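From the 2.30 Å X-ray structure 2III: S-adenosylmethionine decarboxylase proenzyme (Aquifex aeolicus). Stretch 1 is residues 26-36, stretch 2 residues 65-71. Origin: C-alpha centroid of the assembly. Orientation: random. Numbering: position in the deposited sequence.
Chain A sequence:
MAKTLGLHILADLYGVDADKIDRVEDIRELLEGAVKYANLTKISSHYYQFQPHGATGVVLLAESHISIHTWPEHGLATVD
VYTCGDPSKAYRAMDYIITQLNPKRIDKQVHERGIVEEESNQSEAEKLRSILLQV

Stretch 1, residues 26-36: DIRELLEGAVK
Stretch 2 (65-71) HISIHTW

Residues 26-36 form a segment of a longer alpha helix, and residues 65-71 form a beta strand. The helical assignment rests on phi/psi values clustered near -60/-45 and on an unbroken i to i-4 ladder, from Leu30 N to Asp26 O at 2.9 Å through Lys36 N to Glu32 O at 3.2 Å, the longest of the seven bonds. The strand is extended throughout, with phi between -163° and -126° and psi near 130-165°, except at Trp71, where psi drops to 90°. The two axes approach to 10.1 Å, and their N-to-C directions make an angle of 153°, so the elements run roughly antiparallel. Two CA pairs fix the register: Ile27 CA lies 7.7 Å from Ile68 CA, and Leu31 CA lies 7.9 Å from Ile66 CA. One step of four residues along the helix is thus matched by a step of two residues backward along the strand.

No hydrogen bond crosses between the stretches. The ladder satisfies the amides of Leu30 to Lys36 and the carbonyls of Asp26 to Glu32. The contact is made by aliphatic side chains and the methyl of Thr70, and the two stretches bury 312 Å² between them, both sides summed. Ile68 contributes most, with 74 Å² covered, followed by Ile66 with 70 Å²; on the helix Leu31 and Ile27 lose 54 and 48 Å².

The tightest packing joins Ile27 and Ile68, whose CG2 atoms are 3.3 Å apart, short for two methyl groups. Ile27 has chi1 m and chi2 m, whereas Ile68 is t at both angles. The extended Ile68 chain brings its CD1 to 3.8 Å from Leu30 CD2, with Leu30 in the t, p rotamer, while Ile68 CG2 also lies 3.9 Å from Leu31 CD1. Ile68 therefore touches three helix residues. Ile27 reaches along the strand as well: its CD1 is 3.7 Å from Thr70 CG2. Thr70, chi1 p, offers this methyl to the helix while its OG1 is hydrogen-bonded elsewhere in the structure, a division that suits a residue with one polar and one apolar branch.

A second group of contacts centres on Ile66, which adopts m, t and meets Leu31 and Val35. Leu31, also m, t, places CD2 3.8 Å from Ile66 CG2, so Leu31 bridges Ile66 and Ile68. Farther along the helix, Val35, chi1 t, points its CA-to-CB bond sideways, yet its CG2 comes within 4.2 Å of Ile66 CD1. The CA-to-CB bond of Ala34 points toward the strand, but Ala34 CB stops 4.9 Å from Ile66 CD1.

Strand alternation sorts residues 66-70. The CA-to-CB bonds of Ile66, Ile68 and Thr70 point toward the helix, while those of Ser67 and His69 point away, with chi1 p and m. Both His69 ring nitrogens are hydrogen-bonded elsewhere in the structure. His65 and Trp71 are out of reach of the helix. On the helix, the charged residues Arg28, Glu29, Glu32 and Lys36 are out of reach of the strand, leaving the facing surface to Ile27, Leu30, Leu31 and Ala34, with Val35 set sideways beside them.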

# COMPACT_ATOMS: atom_id res chain seq x y z
N ASP A 26 17.80 -7.25 -4.06
CA ASP A 26 17.74 -6.99 -2.63
C ASP A 26 16.29 -6.99 -2.11
O ASP A 26 15.97 -7.67 -1.13
CB ASP A 26 18.39 -5.63 -2.29
CG ASP A 26 19.76 -5.45 -2.94
OD1 ASP A 26 20.70 -6.19 -2.59
OD2 ASP A 26 19.89 -4.54 -3.79
N ILE A 27 15.42 -6.21 -2.76
CA ILE A 27 14.02 -6.10 -2.34
C ILE A 27 13.32 -7.45 -2.41
O ILE A 27 12.58 -7.83 -1.50
CB ILE A 27 13.26 -5.08 -3.22
CG1 ILE A 27 13.87 -3.69 -3.03
CG2 ILE A 27 11.79 -5.05 -2.85
CD1 ILE A 27 13.99 -3.28 -1.60
N ARG A 28 13.57 -8.18 -3.50
CA ARG A 28 12.99 -9.49 -3.72
C ARG A 28 13.38 -10.44 -2.61
O ARG A 28 12.52 -11.09 -2.01
CB ARG A 28 13.43 -10.05 -5.07
CG ARG A 28 13.14 -11.53 -5.31
CD ARG A 28 13.13 -11.82 -6.80
NE ARG A 28 11.78 -11.70 -7.35
CZ ARG A 28 11.49 -11.37 -8.60
NH1 ARG A 28 12.47 -11.10 -9.46
NH2 ARG A 28 10.23 -11.31 -9.00
N GLU A 29 14.67 -10.53 -2.31
CA GLU A 29 15.11 -11.41 -1.24
C GLU A 29 14.45 -11.01 0.06
O GLU A 29 13.95 -11.85 0.81
CB GLU A 29 16.63 -11.35 -1.07
CG GLU A 29 17.38 -12.42 -1.84
CD GLU A 29 18.80 -12.57 -1.35
OE1 GLU A 29 19.00 -12.83 -0.14
OE2 GLU A 29 19.73 -12.42 -2.18
N LEU A 30 14.47 -9.70 0.33
CA LEU A 30 13.89 -9.13 1.53
C LEU A 30 12.42 -9.50 1.73
O LEU A 30 12.04 -10.06 2.76
CB LEU A 30 14.02 -7.61 1.48
CG LEU A 30 13.49 -6.81 2.68
CD1 LEU A 30 14.44 -7.00 3.85
CD2 LEU A 30 13.39 -5.34 2.31
N LEU A 31 11.59 -9.19 0.74
CA LEU A 31 10.16 -9.48 0.83
C LEU A 31 9.84 -10.98 0.79
O LEU A 31 8.87 -11.42 1.42
CB LEU A 31 9.39 -8.75 -0.29
CG LEU A 31 9.39 -7.22 -0.30
CD1 LEU A 31 8.31 -6.71 -1.25
CD2 LEU A 31 9.14 -6.68 1.10
N GLU A 32 10.63 -11.76 0.06
CA GLU A 32 10.40 -13.20 0.03
C GLU A 32 10.69 -13.70 1.43
O GLU A 32 10.00 -14.58 1.96
CB GLU A 32 11.36 -13.91 -0.94
CG GLU A 32 11.15 -13.62 -2.41
CD GLU A 32 12.04 -14.48 -3.30
OE1 GLU A 32 13.24 -14.64 -2.99
OE2 GLU A 32 11.54 -15.00 -4.33
N GLY A 33 11.71 -13.12 2.04
CA GLY A 33 12.10 -13.50 3.38
C GLY A 33 11.06 -13.12 4.42
O GLY A 33 10.86 -13.84 5.40
N ALA A 34 10.41 -11.97 4.21
CA ALA A 34 9.40 -11.51 5.15
C ALA A 34 8.19 -12.44 5.09
O ALA A 34 7.71 -12.92 6.12
CB ALA A 34 8.99 -10.07 4.82
N VAL A 35 7.72 -12.69 3.88
CA VAL A 35 6.57 -13.55 3.65
C VAL A 35 6.74 -14.92 4.31
O VAL A 35 5.84 -15.38 5.00
CB VAL A 35 6.32 -13.74 2.13
CG1 VAL A 35 5.32 -14.87 1.89
CG2 VAL A 35 5.80 -12.44 1.53
N LYS A 36 7.89 -15.55 4.11
CA LYS A 36 8.14 -16.87 4.70
C LYS A 36 8.26 -16.79 6.23
O LYS A 36 7.67 -17.59 6.95
CB LYS A 36 9.41 -17.49 4.09
CG LYS A 36 9.37 -17.58 2.57
CD LYS A 36 10.58 -18.31 1.97
CE LYS A 36 10.52 -19.81 2.25
NZ LYS A 36 11.60 -20.57 1.55
N HIS A 65 -1.65 -6.70 1.21
CA HIS A 65 -0.38 -6.50 0.53
C HIS A 65 0.79 -6.01 1.37
O HIS A 65 0.62 -5.48 2.47
CB HIS A 65 -0.54 -5.54 -0.65
CG HIS A 65 -0.80 -4.12 -0.25
ND1 HIS A 65 -2.07 -3.62 -0.09
CD2 HIS A 65 0.05 -3.11 0.05
CE1 HIS A 65 -1.99 -2.35 0.28
NE2 HIS A 65 -0.72 -2.02 0.38
N ILE A 66 1.98 -6.18 0.82
CA ILE A 66 3.22 -5.73 1.42
C ILE A 66 3.89 -4.93 0.31
O ILE A 66 3.97 -5.40 -0.82
CB ILE A 66 4.16 -6.88 1.77
CG1 ILE A 66 3.54 -7.77 2.86
CG2 ILE A 66 5.51 -6.32 2.22
CD1 ILE A 66 4.46 -8.89 3.34
N SER A 67 4.36 -3.74 0.62
CA SER A 67 5.01 -2.94 -0.41
C SER A 67 6.24 -2.25 0.15
O SER A 67 6.36 -2.05 1.36
CB SER A 67 4.05 -1.88 -0.95
OG SER A 67 3.65 -0.99 0.08
N ILE A 68 7.16 -1.91 -0.75
CA ILE A 68 8.38 -1.20 -0.37
C ILE A 68 8.89 -0.39 -1.55
O ILE A 68 8.96 -0.86 -2.68
CB ILE A 68 9.50 -2.15 0.09
CG1 ILE A 68 10.72 -1.32 0.52
CG2 ILE A 68 9.87 -3.11 -1.02
CD1 ILE A 68 11.83 -2.11 1.19
N HIS A 69 9.23 0.86 -1.27
CA HIS A 69 9.75 1.79 -2.26
C HIS A 69 11.07 2.27 -1.64
O HIS A 69 11.13 2.51 -0.43
CB HIS A 69 8.76 2.94 -2.44
CG HIS A 69 7.39 2.49 -2.87
ND1 HIS A 69 7.13 1.98 -4.12
CD2 HIS A 69 6.20 2.49 -2.21
CE1 HIS A 69 5.84 1.68 -4.22
NE2 HIS A 69 5.26 1.98 -3.07
N THR A 70 12.12 2.38 -2.44
CA THR A 70 13.41 2.78 -1.87
C THR A 70 14.16 3.89 -2.59
O THR A 70 13.96 4.13 -3.78
CB THR A 70 14.36 1.57 -1.76
OG1 THR A 70 14.87 1.24 -3.06
CG2 THR A 70 13.61 0.37 -1.20
N TRP A 71 15.03 4.55 -1.84
CA TRP A 71 15.85 5.66 -2.32
C TRP A 71 17.22 5.49 -1.69
O TRP A 71 17.48 5.98 -0.60
CB TRP A 71 15.26 7.00 -1.86
CG TRP A 71 13.97 7.37 -2.53
CD1 TRP A 71 13.82 8.18 -3.61
CD2 TRP A 71 12.66 6.94 -2.15
NE1 TRP A 71 12.48 8.29 -3.93
CE2 TRP A 71 11.75 7.54 -3.06
CE3 TRP A 71 12.16 6.11 -1.13
CZ2 TRP A 71 10.36 7.33 -2.98
CZ3 TRP A 71 10.78 5.91 -1.05
CH2 TRP A 71 9.90 6.52 -1.98